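Local structure of steroid delta-isomerase (Pseudomonas aeruginosa, 3MSO) at residues Leu7-His19 with Asp100-Phe113. The protein probably acts as a steroid delta-isomerase or a related enzyme of the SnoaL-like, NTF2 superfamily. Numbering follows the deposited sequence.
Sequences LEANAAATLAEWH and DMIRFDDDGRIVDF
In the NTF2-like cone, the N-terminal helix packs across the curved sheet, and Asn10, Thr14 and Trp18 meet the hairpin of strands 94-104 and 110-118, a worked example of one helix face packing on both the turn and the strands of a hairpin. At the type I turn Asp105-Gly108, Asn10 ND2 gives a nearly straight bond to Asp106 O (3.1 Å, 168°), lying in both the amide and carbonyl planes. One helical turn on, Thr14 OG1 donates to Gly108 O, tilted from the carbonyl plane. A chi1 of -54° sets OG1 beside the backbone N and CG2 anti to it, which brings Thr14 CG2 to the edge of the Phe104 ring, 3.7 Å from Phe104 CE1. Ala11 O sits over one face of that ring and Ile102 CG2 over the other, while Ala11 CB reaches Phe104 CD2 at 3.7 Å. Farther along, Phe113 turns its edge to the face of Trp18, an offset edge-to-face pair with planes at 61° and centroids 5.0 Å apart; Trp18 NE1 and Asp100 OD2 both bond to Tyr71 OH. Gly108 CA lies 3.6 Å from Asn10 CB, a close approach for which a residue with no side chain leaves room. Two side-chain bonds to backbone carbonyls thus hold the first turns of the helix to the hairpin turn, and apolar and aromatic packing continues the contact along the strands.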
ATOM      1  N   LEU B   7      -4.413 -34.603  -8.828  1.00 56.72           N
ATOM      2  CA  LEU B   7      -4.412 -34.324  -7.396  1.00 53.92           C
ATOM      3  C   LEU B   7      -4.694 -35.558  -6.594  1.00 56.37           C
ATOM      4  O   LEU B   7      -5.357 -36.459  -7.090  1.00 60.60           O
ATOM      5  CB  LEU B   7      -5.482 -33.275  -7.056  1.00 52.77           C
ATOM      6  CG  LEU B   7      -5.221 -31.850  -7.463  1.00 56.46           C
ATOM      7  CD1 LEU B   7      -6.374 -30.972  -7.036  1.00 55.53           C
ATOM      8  CD2 LEU B   7      -3.924 -31.317  -6.835  1.00 61.67           C
ATOM      9  N   GLU B   8      -4.263 -35.567  -5.318  1.00 48.88           N
ATOM     10  CA  GLU B   8      -4.558 -36.623  -4.369  1.00 47.37           C
ATOM     11  C   GLU B   8      -6.079 -36.639  -4.172  1.00 50.92           C
ATOM     12  O   GLU B   8      -6.719 -35.586  -4.200  1.00 50.60           O
ATOM     13  CB  GLU B   8      -3.855 -36.357  -3.037  1.00 48.48           C
ATOM     14  CG  GLU B   8      -2.348 -36.572  -3.050  1.00 52.37           C
ATOM     15  CD  GLU B   8      -1.684 -36.618  -1.684  1.00 79.79           C
ATOM     16  OE1 GLU B   8      -2.319 -36.210  -0.681  1.00 95.45           O
ATOM     17  OE2 GLU B   8      -0.524 -37.084  -1.619  1.00 71.35           O
ATOM     18  N   ALA B   9      -6.651 -37.821  -4.006  1.00 48.75           N
ATOM     19  CA  ALA B   9      -8.093 -38.007  -3.874  1.00 48.67           C
ATOM     20  C   ALA B   9      -8.740 -37.052  -2.877  1.00 53.38           C
ATOM     21  O   ALA B   9      -9.709 -36.370  -3.225  1.00 54.57           O
ATOM     22  CB  ALA B   9      -8.422 -39.464  -3.546  1.00 49.80           C
ATOM     23  N   ASN B  10      -8.164 -36.951  -1.674  1.00 48.09           N
ATOM     24  CA  ASN B  10      -8.699 -36.121  -0.605  1.00 47.56           C
ATOM     25  C   ASN B  10      -8.629 -34.642  -0.933  1.00 51.10           C
ATOM     26  O   ASN B  10      -9.636 -33.953  -0.799  1.00 52.33           O
ATOM     27  CB  ASN B  10      -8.069 -36.468   0.730  1.00 46.67           C
ATOM     28  CG  ASN B  10      -8.377 -37.867   1.208  1.00 59.47           C
ATOM     29  OD1 ASN B  10      -9.454 -38.428   0.972  1.00 53.66           O
ATOM     30  ND2 ASN B  10      -7.445 -38.460   1.917  1.00 52.11           N
ATOM     31  N   ALA B  11      -7.477 -34.183  -1.448  1.00 45.23           N
ATOM     32  CA  ALA B  11      -7.222 -32.823  -1.913  1.00 42.85           C
ATOM     33  C   ALA B  11      -8.244 -32.455  -2.997  1.00 47.94           C
ATOM     34  O   ALA B  11      -8.891 -31.404  -2.893  1.00 48.96           O
ATOM     35  CB  ALA B  11      -5.814 -32.744  -2.478  1.00 42.56           C
ATOM     36  N   ALA B  12      -8.431 -33.352  -3.996  1.00 44.50           N
ATOM     37  CA  ALA B  12      -9.401 -33.205  -5.078  1.00 44.76           C
ATOM     38  C   ALA B  12     -10.842 -33.039  -4.532  1.00 52.11           C
ATOM     39  O   ALA B  12     -11.593 -32.197  -5.033  1.00 54.64           O
ATOM     40  CB  ALA B  12      -9.329 -34.400  -6.017  1.00 45.53           C
ATOM     41  N   ALA B  13     -11.212 -33.816  -3.496  1.00 46.83           N
ATOM     42  CA  ALA B  13     -12.542 -33.765  -2.881  1.00 45.95           C
ATOM     43  C   ALA B  13     -12.795 -32.415  -2.189  1.00 47.71           C
ATOM     44  O   ALA B  13     -13.870 -31.849  -2.355  1.00 47.42           O
ATOM     45  CB  ALA B  13     -12.698 -34.906  -1.893  1.00 47.38           C
ATOM     46  N   THR B  14     -11.790 -31.887  -1.462  1.00 43.61           N
ATOM     47  CA  THR B  14     -11.862 -30.578  -0.786  1.00 44.14           C
ATOM     48  C   THR B  14     -11.962 -29.484  -1.832  1.00 48.86           C
ATOM     49  O   THR B  14     -12.795 -28.596  -1.684  1.00 49.15           O
ATOM     50  CB  THR B  14     -10.652 -30.361   0.114  1.00 44.93           C
ATOM     51  OG1 THR B  14     -10.566 -31.472   0.991  1.00 40.60           O
ATOM     52  CG2 THR B  14     -10.736 -29.076   0.932  1.00 40.85           C
ATOM     53  N   LEU B  15     -11.125 -29.560  -2.893  1.00 45.58           N
ATOM     54  CA  LEU B  15     -11.146 -28.592  -3.990  1.00 45.11           C
ATOM     55  C   LEU B  15     -12.525 -28.544  -4.630  1.00 51.16           C
ATOM     56  O   LEU B  15     -13.058 -27.452  -4.824  1.00 52.12           O
ATOM     57  CB  LEU B  15     -10.050 -28.876  -5.024  1.00 43.87           C
ATOM     58  CG  LEU B  15      -9.987 -27.916  -6.202  1.00 47.45           C
ATOM     59  CD1 LEU B  15      -9.667 -26.526  -5.734  1.00 47.21           C
ATOM     60  CD2 LEU B  15      -8.984 -28.406  -7.243  1.00 47.67           C
ATOM     61  N   ALA B  16     -13.124 -29.725  -4.880  1.00 48.49           N
ATOM     62  CA  ALA B  16     -14.469 -29.865  -5.452  1.00 49.46           C
ATOM     63  C   ALA B  16     -15.512 -29.143  -4.589  1.00 56.03           C
ATOM     64  O   ALA B  16     -16.375 -28.431  -5.135  1.00 56.42           O
ATOM     65  CB  ALA B  16     -14.828 -31.335  -5.593  1.00 50.60           C
ATOM     66  N   GLU B  17     -15.400 -29.304  -3.244  1.00 53.29           N
ATOM     67  CA  GLU B  17     -16.272 -28.671  -2.254  1.00 55.56           C
ATOM     68  C   GLU B  17     -16.024 -27.164  -2.222  1.00 59.89           C
ATOM     69  O   GLU B  17     -16.975 -26.384  -2.153  1.00 61.11           O
ATOM     70  CB  GLU B  17     -16.054 -29.270  -0.857  1.00 58.06           C
ATOM     71  CG  GLU B  17     -16.806 -30.568  -0.639  1.00 75.89           C
ATOM     72  CD  GLU B  17     -16.636 -31.164   0.744  1.00104.44           C
ATOM     73  OE1 GLU B  17     -17.200 -30.599   1.709  1.00108.84           O
ATOM     74  OE2 GLU B  17     -15.958 -32.213   0.858  1.00 96.64           O
ATOM     75  N   TRP B  18     -14.746 -26.755  -2.300  1.00 54.88           N
ATOM     76  CA  TRP B  18     -14.356 -25.353  -2.295  1.00 53.65           C
ATOM     77  C   TRP B  18     -14.938 -24.665  -3.523  1.00 58.36           C
ATOM     78  O   TRP B  18     -15.493 -23.576  -3.393  1.00 60.05           O
ATOM     79  CB  TRP B  18     -12.835 -25.211  -2.226  1.00 50.02           C
ATOM     80  CG  TRP B  18     -12.351 -23.848  -2.619  1.00 49.61           C
ATOM     81  CD1 TRP B  18     -11.931 -23.461  -3.856  1.00 51.53           C
ATOM     82  CD2 TRP B  18     -12.274 -22.686  -1.782  1.00 48.84           C
ATOM     83  NE1 TRP B  18     -11.576 -22.136  -3.839  1.00 50.31           N
ATOM     84  CE2 TRP B  18     -11.769 -21.635  -2.577  1.00 51.70           C
ATOM     85  CE3 TRP B  18     -12.562 -22.434  -0.433  1.00 50.66           C
ATOM     86  CZ2 TRP B  18     -11.599 -20.335  -2.082  1.00 50.30           C
ATOM     87  CZ3 TRP B  18     -12.368 -21.153   0.064  1.00 51.96           C
ATOM     88  CH2 TRP B  18     -11.919 -20.116  -0.764  1.00 51.55           C
ATOM     89  N   HIS B  19     -14.838 -25.305  -4.700  1.00 53.57           N
ATOM     90  CA  HIS B  19     -15.381 -24.770  -5.948  1.00 53.82           C
ATOM     91  C   HIS B  19     -16.884 -24.557  -5.848  1.00 58.61           C
ATOM     92  O   HIS B  19     -17.361 -23.499  -6.270  1.00 59.88           O
ATOM     93  CB  HIS B  19     -15.033 -25.649  -7.162  1.00 54.38           C
ATOM     94  CG  HIS B  19     -13.713 -25.336  -7.785  1.00 56.17           C
ATOM     95  ND1 HIS B  19     -13.478 -24.132  -8.425  1.00 58.04           N
ATOM     96  CD2 HIS B  19     -12.600 -26.088  -7.860  1.00 57.45           C
ATOM     97  CE1 HIS B  19     -12.232 -24.187  -8.865  1.00 56.41           C
ATOM     98  NE2 HIS B  19     -11.654 -25.334  -8.532  1.00 56.39           N
ATOM     99  N   ASP B 100      -5.272 -18.239  -6.185  1.00 41.48           N
ATOM    100  CA  ASP B 100      -5.499 -18.868  -4.883  1.00 41.10           C
ATOM    101  C   ASP B 100      -4.503 -20.024  -4.950  1.00 42.86           C
ATOM    102  O   ASP B 100      -4.638 -20.872  -5.844  1.00 45.39           O
ATOM    103  CB  ASP B 100      -6.935 -19.431  -4.741  1.00 42.96           C
ATOM    104  CG  ASP B 100      -8.016 -18.382  -4.579  1.00 48.83           C
ATOM    105  OD1 ASP B 100      -7.758 -17.368  -3.905  1.00 52.57           O
ATOM    106  OD2 ASP B 100      -9.145 -18.605  -5.081  1.00 48.03           O
HETATM  107  N   MSE B 101      -3.446 -19.996  -4.122  1.00 34.55           N
HETATM  108  CA  MSE B 101      -2.454 -21.071  -4.082  1.00 33.47           C
HETATM  109  C   MSE B 101      -2.691 -21.864  -2.799  1.00 42.14           C
HETATM  110  O   MSE B 101      -2.301 -21.436  -1.716  1.00 45.50           O
HETATM  111  CB  MSE B 101      -1.013 -20.559  -4.213  1.00 34.06           C
HETATM  112  CG  MSE B 101       0.043 -21.688  -4.193  1.00 38.18           C
HETATM  113 SE   MSE B 101       1.654 -21.231  -5.203  0.75 42.68          SE
HETATM  114  CE  MSE B 101       2.150 -19.612  -4.329  1.00 38.59           C
ATOM    115  N   ILE B 102      -3.375 -23.001  -2.946  1.00 38.53           N
ATOM    116  CA  ILE B 102      -3.807 -23.862  -1.847  1.00 40.02           C
ATOM    117  C   ILE B 102      -2.933 -25.112  -1.694  1.00 48.41           C
ATOM    118  O   ILE B 102      -2.748 -25.863  -2.664  1.00 49.30           O
ATOM    119  CB  ILE B 102      -5.327 -24.257  -2.022  1.00 42.28           C
ATOM    120  CG1 ILE B 102      -6.218 -23.039  -2.456  1.00 40.69           C
ATOM    121  CG2 ILE B 102      -5.876 -24.992  -0.780  1.00 43.27           C
ATOM    122  CD1 ILE B 102      -7.589 -23.372  -2.893  1.00 38.67           C
ATOM    123  N   ARG B 103      -2.451 -25.350  -0.454  1.00 45.58           N
ATOM    124  CA  ARG B 103      -1.729 -26.555  -0.042  1.00 46.27           C
ATOM    125  C   ARG B 103      -2.647 -27.353   0.930  1.00 51.29           C
ATOM    126  O   ARG B 103      -3.214 -26.782   1.871  1.00 52.55           O
ATOM    127  CB  ARG B 103      -0.393 -26.230   0.635  1.00 48.20           C
ATOM    128  CG  ARG B 103       0.394 -27.486   1.028  1.00 55.38           C
ATOM    129  CD  ARG B 103       1.566 -27.186   1.929  1.00 56.27           C
ATOM    130  NE  ARG B 103       2.723 -26.746   1.153  1.00 61.25           N
ATOM    131  CZ  ARG B 103       3.223 -25.514   1.170  1.00 76.10           C
ATOM    132  NH1 ARG B 103       2.684 -24.577   1.950  1.00 56.54           N
ATOM    133  NH2 ARG B 103       4.280 -25.213   0.427  1.00 68.90           N
ATOM    134  N   PHE B 104      -2.778 -28.670   0.682  1.00 45.49           N
ATOM    135  CA  PHE B 104      -3.598 -29.574   1.474  1.00 44.74           C
ATOM    136  C   PHE B 104      -2.731 -30.613   2.222  1.00 53.31           C
ATOM    137  O   PHE B 104      -1.592 -30.876   1.816  1.00 55.28           O
ATOM    138  CB  PHE B 104      -4.534 -30.331   0.537  1.00 44.96           C
ATOM    139  CG  PHE B 104      -5.438 -29.506  -0.329  1.00 43.34           C
ATOM    140  CD1 PHE B 104      -6.689 -29.120   0.121  1.00 46.57           C
ATOM    141  CD2 PHE B 104      -5.075 -29.184  -1.623  1.00 42.73           C
ATOM    142  CE1 PHE B 104      -7.539 -28.380  -0.696  1.00 47.21           C
ATOM    143  CE2 PHE B 104      -5.931 -28.462  -2.444  1.00 44.99           C
ATOM    144  CZ  PHE B 104      -7.159 -28.063  -1.978  1.00 43.99           C
ATOM    145  N   ASP B 105      -3.274 -31.226   3.287  1.00 50.16           N
ATOM    146  CA  ASP B 105      -2.545 -32.298   3.973  1.00 51.61           C
ATOM    147  C   ASP B 105      -2.984 -33.672   3.419  1.00 59.17           C
ATOM    148  O   ASP B 105      -3.770 -33.702   2.469  1.00 58.18           O
ATOM    149  CB  ASP B 105      -2.655 -32.206   5.510  1.00 53.56           C
ATOM    150  CG  ASP B 105      -4.034 -32.341   6.133  1.00 54.08           C
ATOM    151  OD1 ASP B 105      -4.960 -32.857   5.455  1.00 56.02           O
ATOM    152  OD2 ASP B 105      -4.169 -32.022   7.317  1.00 49.75           O
ATOM    153  N   ASP B 106      -2.471 -34.791   3.993  1.00 58.15           N
ATOM    154  CA  ASP B 106      -2.779 -36.160   3.584  1.00 59.24           C
ATOM    155  C   ASP B 106      -4.279 -36.436   3.662  1.00 61.70           C
ATOM    156  O   ASP B 106      -4.801 -37.212   2.859  1.00 60.35           O
ATOM    157  CB  ASP B 106      -2.084 -37.158   4.533  1.00 64.33           C
ATOM    158  CG  ASP B 106      -0.586 -37.291   4.412  1.00 83.38           C
ATOM    159  OD1 ASP B 106      -0.051 -36.986   3.334  1.00 84.79           O
ATOM    160  OD2 ASP B 106       0.042 -37.804   5.369  1.00 94.52           O
ATOM    161  N   ASP B 107      -4.954 -35.816   4.651  1.00 57.80           N
ATOM    162  CA  ASP B 107      -6.378 -35.990   4.913  1.00 57.59           C
ATOM    163  C   ASP B 107      -7.272 -35.067   4.066  1.00 57.09           C
ATOM    164  O   ASP B 107      -8.495 -35.157   4.156  1.00 57.07           O
ATOM    165  CB  ASP B 107      -6.682 -35.890   6.437  1.00 61.43           C
ATOM    166  CG  ASP B 107      -5.848 -36.806   7.328  1.00 76.19           C
ATOM    167  OD1 ASP B 107      -5.744 -38.015   7.009  1.00 79.20           O
ATOM    168  OD2 ASP B 107      -5.297 -36.314   8.348  1.00 81.23           O
ATOM    169  N   GLY B 108      -6.654 -34.243   3.220  1.00 50.53           N
ATOM    170  CA  GLY B 108      -7.330 -33.307   2.327  1.00 48.44           C
ATOM    171  C   GLY B 108      -7.702 -31.962   2.938  1.00 52.47           C
ATOM    172  O   GLY B 108      -8.404 -31.177   2.305  1.00 50.47           O
ATOM    173  N   ARG B 109      -7.243 -31.674   4.173  1.00 50.69           N
ATOM    174  CA  ARG B 109      -7.539 -30.418   4.858  1.00 50.01           C
ATOM    175  C   ARG B 109      -6.653 -29.307   4.294  1.00 54.16           C
ATOM    176  O   ARG B 109      -5.465 -29.541   4.034  1.00 53.74           O
ATOM    177  CB  ARG B 109      -7.247 -30.530   6.356  1.00 51.19           C
ATOM    178  CG  ARG B 109      -7.913 -31.684   7.065  1.00 63.50           C
ATOM    179  CD  ARG B 109      -7.619 -31.605   8.547  1.00 80.83           C
ATOM    180  NE  ARG B 109      -7.872 -32.881   9.193  1.00104.06           N
ATOM    181  CZ  ARG B 109      -6.955 -33.828   9.356  1.00129.93           C
ATOM    182  NH1 ARG B 109      -5.707 -33.631   8.950  1.00112.96           N
ATOM    183  NH2 ARG B 109      -7.278 -34.980   9.929  1.00128.98           N
ATOM    184  N   ILE B 110      -7.227 -28.085   4.145  1.00 49.52           N
ATOM    185  CA  ILE B 110      -6.484 -26.905   3.692  1.00 46.85           C
ATOM    186  C   ILE B 110      -5.561 -26.507   4.836  1.00 49.79           C
ATOM    187  O   ILE B 110      -6.048 -26.300   5.941  1.00 52.51           O
ATOM    188  CB  ILE B 110      -7.428 -25.743   3.254  1.00 48.88           C
ATOM    189  CG1 ILE B 110      -8.276 -26.131   2.003  1.00 47.13           C
ATOM    190  CG2 ILE B 110      -6.621 -24.437   3.017  1.00 47.57           C
ATOM    191  CD1 ILE B 110      -9.509 -25.229   1.721  1.00 36.73           C
ATOM    192  N   VAL B 111      -4.240 -26.424   4.579  1.00 44.19           N
ATOM    193  CA  VAL B 111      -3.217 -26.044   5.561  1.00 44.52           C
ATOM    194  C   VAL B 111      -2.616 -24.658   5.284  1.00 51.46           C
ATOM    195  O   VAL B 111      -2.279 -23.933   6.219  1.00 54.08           O
ATOM    196  CB  VAL B 111      -2.131 -27.126   5.809  1.00 49.28           C
ATOM    197  CG1 VAL B 111      -2.755 -28.419   6.323  1.00 50.12           C
ATOM    198  CG2 VAL B 111      -1.277 -27.396   4.558  1.00 48.41           C
ATOM    199  N   ASP B 112      -2.480 -24.295   4.013  1.00 47.09           N
ATOM    200  CA  ASP B 112      -1.929 -23.013   3.603  1.00 46.55           C
ATOM    201  C   ASP B 112      -2.757 -22.443   2.422  1.00 50.09           C
ATOM    202  O   ASP B 112      -2.992 -23.125   1.426  1.00 49.55           O
ATOM    203  CB  ASP B 112      -0.439 -23.170   3.236  1.00 48.79           C
ATOM    204  CG  ASP B 112       0.344 -21.871   3.163  1.00 67.74           C
ATOM    205  OD1 ASP B 112       0.366 -21.250   2.078  1.00 68.48           O
ATOM    206  OD2 ASP B 112       0.987 -21.512   4.165  1.00 78.81           O
ATOM    207  N   PHE B 113      -3.221 -21.207   2.564  1.00 45.43           N
ATOM    208  CA  PHE B 113      -3.990 -20.544   1.536  1.00 43.60           C
ATOM    209  C   PHE B 113      -3.320 -19.207   1.304  1.00 48.10           C
ATOM    210  O   PHE B 113      -3.410 -18.303   2.143  1.00 48.71           O
ATOM    211  CB  PHE B 113      -5.436 -20.352   1.987  1.00 46.10           C
ATOM    212  CG  PHE B 113      -6.429 -20.161   0.863  1.00 47.18           C
ATOM    213  CD1 PHE B 113      -6.332 -19.071   0.000  1.00 47.79           C
ATOM    214  CD2 PHE B 113      -7.509 -21.025   0.713  1.00 49.25           C
ATOM    215  CE1 PHE B 113      -7.267 -18.875  -1.016  1.00 47.22           C
ATOM    216  CE2 PHE B 113      -8.444 -20.828  -0.308  1.00 50.59           C
ATOM    217  CZ  PHE B 113      -8.321 -19.747  -1.158  1.00 46.88           C
TER